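Long-range contacts in heme utilization carrier protein (Escherichia coli O157:H7, PDB 6U9J), which probably carries heme in the cytosol as part of heme utilization, in a pathway linked to anaerobic heme degradation and its product anaerobilin: residues Thr58-Thr63 with Met129-Leu134; Glu99-Ile104 with Ile119-Lys124. All coordinates share one frame; numbering follows the deposited sequence.

Contact 1: residues Thr58-Thr63 with Met129-Leu134. With PO4 (phosphate ion), chain E.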
loop_
_atom_site.group_PDB
_atom_site.type_symbol
_atom_site.label_atom_id
_atom_site.label_comp_id
_atom_site.label_asym_id
_atom_site.label_seq_id
_atom_site.Cartn_x
_atom_site.Cartn_y
_atom_site.Cartn_z
ATOM N N THR A 58 -4.987 -11.769 3.362
ATOM C CA THR A 58 -3.916 -10.780 3.372
ATOM C C THR A 58 -3.888 -10.027 2.051
ATOM O O THR A 58 -3.651 -10.620 0.993
ATOM C CB THR A 58 -2.561 -11.429 3.632
ATOM O OG1 THR A 58 -2.614 -12.157 4.865
ATOM C CG2 THR A 58 -1.465 -10.356 3.707
ATOM N N THR A 59 -4.110 -8.717 2.119
ATOM C CA THR A 59 -4.056 -7.837 0.964
ATOM C C THR A 59 -2.722 -7.110 0.971
ATOM O O THR A 59 -2.321 -6.568 2.004
ATOM C CB THR A 59 -5.203 -6.829 1.002
ATOM O OG1 THR A 59 -6.450 -7.531 1.052
ATOM C CG2 THR A 59 -5.168 -5.935 -0.227
ATOM N N LEU A 60 -2.038 -7.118 -0.162
ATOM C CA LEU A 60 -0.674 -6.622 -0.254
ATOM C C LEU A 60 -0.553 -5.601 -1.378
ATOM O O LEU A 60 -1.076 -5.806 -2.476
ATOM C CB LEU A 60 0.298 -7.803 -0.484
ATOM C CG LEU A 60 1.802 -7.562 -0.602
ATOM C CD1 LEU A 60 2.578 -8.733 -0.005
ATOM C CD2 LEU A 60 2.197 -7.329 -2.054
ATOM N N VAL A 61 0.146 -4.499 -1.108
ATOM C CA VAL A 61 0.562 -3.575 -2.152
ATOM C C VAL A 61 2.076 -3.422 -2.075
ATOM O O VAL A 61 2.649 -3.370 -0.982
ATOM C CB VAL A 61 -0.156 -2.215 -2.036
ATOM C CG1 VAL A 61 0.203 -1.518 -0.735
ATOM C CG2 VAL A 61 0.163 -1.349 -3.250
ATOM N N HIS A 62 2.716 -3.363 -3.241
ATOM C CA HIS A 62 4.167 -3.446 -3.393
ATOM C C HIS A 62 4.627 -2.240 -4.203
ATOM O O HIS A 62 4.262 -2.106 -5.376
ATOM C CB HIS A 62 4.539 -4.756 -4.095
ATOM C CG HIS A 62 5.979 -5.153 -3.977
ATOM N ND1 HIS A 62 6.428 -6.401 -4.352
ATOM C CD2 HIS A 62 7.071 -4.469 -3.562
ATOM C CE1 HIS A 62 7.732 -6.477 -4.152
ATOM N NE2 HIS A 62 8.147 -5.318 -3.674
ATOM N N THR A 63 5.399 -1.350 -3.583
ATOM C CA THR A 63 6.058 -0.264 -4.295
ATOM C C THR A 63 7.563 -0.505 -4.277
ATOM O O THR A 63 8.050 -1.510 -3.747
ATOM C CB THR A 63 5.732 1.102 -3.683
ATOM O OG1 THR A 63 6.510 1.291 -2.493
ATOM C CG2 THR A 63 4.261 1.197 -3.335
ATOM N N MET A 129 -0.982 -4.577 -9.694
ATOM C CA MET A 129 -1.394 -3.416 -8.917
ATOM C C MET A 129 -1.849 -3.777 -7.511
ATOM O O MET A 129 -1.862 -2.906 -6.636
ATOM C CB MET A 129 -2.506 -2.628 -9.636
ATOM C CG MET A 129 -3.425 -3.434 -10.529
ATOM S SD MET A 129 -4.700 -2.403 -11.310
ATOM C CE MET A 129 -5.529 -2.021 -9.819
ATOM N N LEU A 130 -2.148 -5.048 -7.250
ATOM C CA LEU A 130 -2.631 -5.448 -5.939
ATOM C C LEU A 130 -2.551 -6.960 -5.887
ATOM O O LEU A 130 -2.671 -7.614 -6.919
ATOM C CB LEU A 130 -4.072 -4.980 -5.707
ATOM C CG LEU A 130 -4.552 -5.054 -4.267
ATOM C CD1 LEU A 130 -3.872 -3.997 -3.404
ATOM C CD2 LEU A 130 -6.064 -4.903 -4.223
ATOM N N LYS A 131 -2.320 -7.507 -4.691
ATOM C CA LYS A 131 -2.332 -8.950 -4.485
ATOM C C LYS A 131 -3.164 -9.279 -3.256
ATOM O O LYS A 131 -3.156 -8.533 -2.275
ATOM C CB LYS A 131 -0.903 -9.513 -4.297
ATOM C CG LYS A 131 0.023 -9.297 -5.490
ATOM C CD LYS A 131 1.344 -10.040 -5.311
ATOM C CE LYS A 131 2.293 -9.774 -6.466
ATOM N NZ LYS A 131 3.520 -10.632 -6.341
ATOM N N ILE A 132 -3.895 -10.386 -3.310
ATOM C CA ILE A 132 -4.570 -10.944 -2.141
ATOM C C ILE A 132 -4.090 -12.373 -1.966
ATOM O O ILE A 132 -4.119 -13.154 -2.921
ATOM C CB ILE A 132 -6.099 -10.910 -2.280
ATOM C CG1 ILE A 132 -6.592 -9.470 -2.452
ATOM C CG2 ILE A 132 -6.757 -11.539 -1.055
ATOM C CD1 ILE A 132 -8.058 -9.400 -2.828
ATOM N N PHE A 133 -3.663 -12.717 -0.749
ATOM C CA PHE A 133 -3.195 -14.055 -0.412
ATOM C C PHE A 133 -4.136 -14.702 0.591
ATOM O O PHE A 133 -4.618 -14.042 1.508
ATOM C CB PHE A 133 -1.786 -14.009 0.193
ATOM C CG PHE A 133 -0.728 -13.619 -0.780
ATOM C CD1 PHE A 133 -0.412 -12.285 -0.982
ATOM C CD2 PHE A 133 -0.029 -14.591 -1.488
ATOM C CE1 PHE A 133 0.574 -11.921 -1.889
ATOM C CE2 PHE A 133 0.962 -14.235 -2.397
ATOM C CZ PHE A 133 1.261 -12.900 -2.598
ATOM N N LEU A 134 -4.347 -16.012 0.465
ATOM C CA LEU A 134 -5.206 -16.692 1.423
ATOM C C LEU A 134 -4.573 -16.706 2.806
ATOM O O LEU A 134 -3.349 -16.666 2.952
ATOM C CB LEU A 134 -5.478 -18.124 0.988
ATOM C CG LEU A 134 -6.463 -18.323 -0.145
ATOM C CD1 LEU A 134 -6.913 -19.781 -0.177
ATOM C CD2 LEU A 134 -7.659 -17.407 -0.002
HETATM P P PO4 E . -3.735 -14.432 8.002
HETATM O O1 PO4 E . -4.449 -13.493 7.044
HETATM O O2 PO4 E . -3.050 -13.626 9.083
HETATM O O3 PO4 E . -4.735 -15.377 8.629
HETATM O O4 PO4 E . -2.691 -15.240 7.266
HETATM O O HOH W 1 5.033 -9.011 -4.040
#
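Strands 58-62 and 130-133 run antiparallel, 4.7 Å apart between their axes. Two hydrogen-bonded pairs, Thr58 with Phe133 and Leu60 with Lys131, hold them together. The tightest bond goes from Phe133 N to Thr58 O, 2.7 Å and nearly straight at 170°. Thr58, Leu60, Lys131 and Phe133 share one face of the sheet. Leu60 has CG anti to the backbone N (chi1 -179°), and its CD1 lies 4.2 Å from Phe133 CE1. The Phe133 ring turns an edge to Thr58 O. Lys131 is extended beyond CG, and its ammonium runs on to a salt bridge with Glu16. A water also joins Lys131 NZ to His62 ND1. Thr58 OG1 sits beside its own backbone N and makes a weak 3.1 Å hydrogen bond to phosphate O1; Ser71 also binds this ion. The other face carries Thr59 and Ile132; their side chains run alongside each other, Thr59 OG1 beside Ile132 CG1. Leu130 has CG anti to the backbone N (chi1 -166°), which sends CG toward strand 58-62. Its chi2 then turns CD1 to Thr59 CG2, 3.9 Å away, and to Leu60 O. Val61 packs on Val61 of the second subunit, and Leu130 on Leu68 of that subunit. On its other edge, strand 128-133 meets strand 114-122 with a classic beta bulge, Met129 and Leu130 opposite Phe121; the contact itself is a regular antiparallel pair within the six-stranded sheet.

Contact 2: residues Glu99-Ile104 with Ile119-Lys124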
loop_
_atom_site.group_PDB
_atom_site.type_symbol
_atom_site.label_atom_id
_atom_site.label_comp_id
_atom_site.label_asym_id
_atom_site.label_seq_id
_atom_site.Cartn_x
_atom_site.Cartn_y
_atom_site.Cartn_z
ATOM N N GLU A 99 -10.928 0.326 -13.106
ATOM C CA GLU A 99 -10.979 0.247 -14.558
ATOM C C GLU A 99 -9.607 0.199 -15.197
ATOM O O GLU A 99 -9.509 -0.063 -16.405
ATOM C CB GLU A 99 -11.752 1.441 -15.124
ATOM C CG GLU A 99 -13.036 1.706 -14.387
ATOM C CD GLU A 99 -13.962 0.512 -14.378
ATOM O OE1 GLU A 99 -14.633 0.296 -13.347
ATOM O OE2 GLU A 99 -14.034 -0.198 -15.405
ATOM N N ASN A 100 -8.547 0.441 -14.429
ATOM C CA ASN A 100 -7.200 0.206 -14.907
ATOM C C ASN A 100 -6.766 -1.240 -14.688
ATOM O O ASN A 100 -5.672 -1.611 -15.114
ATOM C CB ASN A 100 -6.220 1.157 -14.218
ATOM C CG ASN A 100 -6.066 2.477 -14.958
ATOM O OD1 ASN A 100 -6.379 2.572 -16.137
ATOM N ND2 ASN A 100 -5.541 3.480 -14.271
ATOM N N CYS A 101 -7.617 -2.057 -14.063
ATOM C CA CYS A 101 -7.346 -3.484 -13.922
ATOM C C CYS A 101 -7.796 -4.177 -15.199
ATOM O O CYS A 101 -9.001 -4.279 -15.464
ATOM C CB CYS A 101 -8.081 -4.048 -12.715
ATOM S SG CYS A 101 -7.795 -5.837 -12.548
ATOM N N THR A 102 -6.841 -4.654 -15.996
ATOM C CA THR A 102 -7.196 -5.301 -17.253
ATOM C C THR A 102 -7.207 -6.823 -17.181
ATOM O O THR A 102 -7.812 -7.456 -18.056
ATOM C CB THR A 102 -6.245 -4.860 -18.372
ATOM O OG1 THR A 102 -4.908 -5.239 -18.038
ATOM C CG2 THR A 102 -6.302 -3.342 -18.571
ATOM N N HIS A 103 -6.554 -7.426 -16.179
ATOM C CA HIS A 103 -6.544 -8.874 -16.003
ATOM C C HIS A 103 -6.500 -9.188 -14.520
ATOM O O HIS A 103 -5.977 -8.402 -13.723
ATOM C CB HIS A 103 -5.347 -9.559 -16.688
ATOM C CG HIS A 103 -5.350 -9.395 -18.172
ATOM N ND1 HIS A 103 -4.692 -8.363 -18.803
ATOM C CD2 HIS A 103 -5.974 -10.099 -19.145
ATOM C CE1 HIS A 103 -4.893 -8.452 -20.106
ATOM N NE2 HIS A 103 -5.674 -9.491 -20.340
ATOM N N ILE A 104 -7.054 -10.348 -14.169
ATOM C CA ILE A 104 -7.001 -10.909 -12.823
ATOM C C ILE A 104 -6.584 -12.367 -12.945
ATOM O O ILE A 104 -7.078 -13.082 -13.821
ATOM C CB ILE A 104 -8.363 -10.802 -12.114
ATOM C CG1 ILE A 104 -8.813 -9.335 -12.061
ATOM C CG2 ILE A 104 -8.298 -11.450 -10.715
ATOM C CD1 ILE A 104 -10.272 -9.180 -11.667
ATOM N N ILE A 119 -4.509 -14.131 -5.500
ATOM C CA ILE A 119 -5.210 -13.410 -6.557
ATOM C C ILE A 119 -4.374 -12.193 -6.909
ATOM O O ILE A 119 -4.038 -11.403 -6.026
ATOM C CB ILE A 119 -6.613 -12.997 -6.107
ATOM C CG1 ILE A 119 -7.402 -14.230 -5.703
ATOM C CG2 ILE A 119 -7.345 -12.188 -7.203
ATOM C CD1 ILE A 119 -8.670 -13.921 -4.973
ATOM N N LEU A 120 -4.022 -12.056 -8.182
ATOM C CA LEU A 120 -3.221 -10.943 -8.674
ATOM C C LEU A 120 -4.091 -10.079 -9.568
ATOM O O LEU A 120 -4.764 -10.593 -10.469
ATOM C CB LEU A 120 -1.999 -11.421 -9.458
ATOM C CG LEU A 120 -0.704 -11.591 -8.671
ATOM C CD1 LEU A 120 -0.943 -12.467 -7.454
ATOM C CD2 LEU A 120 0.357 -12.199 -9.569
ATOM N N PHE A 121 -4.060 -8.775 -9.326
ATOM C CA PHE A 121 -4.744 -7.801 -10.165
ATOM C C PHE A 121 -3.690 -7.099 -11.003
ATOM O O PHE A 121 -2.725 -6.562 -10.454
ATOM C CB PHE A 121 -5.513 -6.780 -9.320
ATOM C CG PHE A 121 -6.578 -7.384 -8.439
ATOM C CD1 PHE A 121 -6.244 -7.978 -7.222
ATOM C CD2 PHE A 121 -7.915 -7.349 -8.812
ATOM C CE1 PHE A 121 -7.212 -8.531 -6.407
ATOM C CE2 PHE A 121 -8.889 -7.888 -8.009
ATOM C CZ PHE A 121 -8.548 -8.489 -6.799
ATOM N N PHE A 122 -3.864 -7.110 -12.321
ATOM C CA PHE A 122 -2.871 -6.575 -13.250
ATOM C C PHE A 122 -3.315 -5.263 -13.884
ATOM O O PHE A 122 -4.493 -5.086 -14.221
ATOM C CB PHE A 122 -2.595 -7.562 -14.385
ATOM C CG PHE A 122 -1.933 -8.818 -13.944
ATOM C CD1 PHE A 122 -2.691 -9.903 -13.544
ATOM C CD2 PHE A 122 -0.559 -8.904 -13.922
ATOM C CE1 PHE A 122 -2.079 -11.080 -13.134
ATOM C CE2 PHE A 122 0.065 -10.072 -13.513
ATOM C CZ PHE A 122 -0.704 -11.160 -13.117
ATOM N N ASN A 123 -2.347 -4.374 -14.110
ATOM C CA ASN A 123 -2.593 -3.168 -14.889
ATOM C C ASN A 123 -2.330 -3.454 -16.368
ATOM O O ASN A 123 -1.993 -4.572 -16.763
ATOM C CB ASN A 123 -1.751 -1.998 -14.364
ATOM C CG ASN A 123 -0.253 -2.252 -14.448
ATOM O OD1 ASN A 123 0.236 -2.943 -15.337
ATOM N ND2 ASN A 123 0.487 -1.676 -13.508
ATOM N N LYS A 124 -2.484 -2.430 -17.206
ATOM C CA LYS A 124 -2.348 -2.634 -18.641
ATOM C C LYS A 124 -0.917 -2.899 -19.083
ATOM O O LYS A 124 -0.715 -3.338 -20.219
ATOM C CB LYS A 124 -2.900 -1.423 -19.394
ATOM C CG LYS A 124 -2.044 -0.175 -19.278
ATOM C CD LYS A 124 -2.833 1.057 -19.718
ATOM C CE LYS A 124 -1.914 2.210 -20.085
ATOM N NZ LYS A 124 -1.091 2.671 -18.935
HETATM O O HOH W 2 -4.015 -0.212 -16.605
HETATM O O HOH W 3 -2.456 -6.909 -18.050
#
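Ile104 and Phe121 both place the first side-chain branch, CG1 or CG, anti to the carbonyl carbon (both chi1 near -60°), so the two side chains run alongside each other on one face of the sheet. Ile104 CG1 comes to 3.9 Å from Phe121 CD2. Cys101 takes a different turn, with SG anti to the backbone N (chi1 178°). The sulfur therefore meets the Phe121 ring at its edge, 4.0 Å from SG to CD2, in a sulfur-aromatic contact. Ile104 and Ile119 also lie alongside each other, CG2 to CG2 at 3.7 Å. Helix 44-51 covers this face: Trp48 touches Phe121, and Val47 and Val51 touch Ile119.

His103 and Phe122 occupy the other face and meet through their CB atoms. The Phe122 ring holds His103 O at its edge, in the ring plane, with CD1 3.6 Å from that oxygen. The same oxygen accepts the 2.8 Å hydrogen bond from Phe122 N, so ring and backbone approach one carbonyl. Leu27 of helix 26-31 packs on both side chains.

Before His103, toward the start of the strand, the pairing loosens. Thr102 N still reaches Phe122 O at 3.0 Å, but this bond is bent to 143°. Thr102 OG1, in the crowded position between its backbone N and carbonyl carbon, shares one water with His103 ND1 and Asn123 O. A second water links Asn100 O to Lys124 N. Asn100 ND2 is hydrogen-bonded to Asp65 of the second subunit. The contact forms the open end of the beta hairpin made by strands 103-111 and 114-122, where regular antiparallel pairing gives way to water bridges.

Overall arrangement
Both contacts belong to the same six-stranded antiparallel sheet, with centres 12 Å apart. Contact 2 is nested in the chain segment that contact 1 closes. Strands 114-122 and 128-133 are neighbours and join the two directly. Met129 N lies 2.7 Å from Phe121 O and Ile132 O lies 2.8 Å from Ile119 N, both probable hydrogen bonds. Side chains continue the link: Ile132 CD1 packs on Phe121 CE1 at 3.8 Å. Phe121 thus serves both contacts, beside Ile104 in one and Ile132 in the other. Both contacts also touch the second subunit, which presents Asp65 to Met129 and Asn100. The bound phosphate belongs to contact 1 and probably comes from the crystallisation liquor.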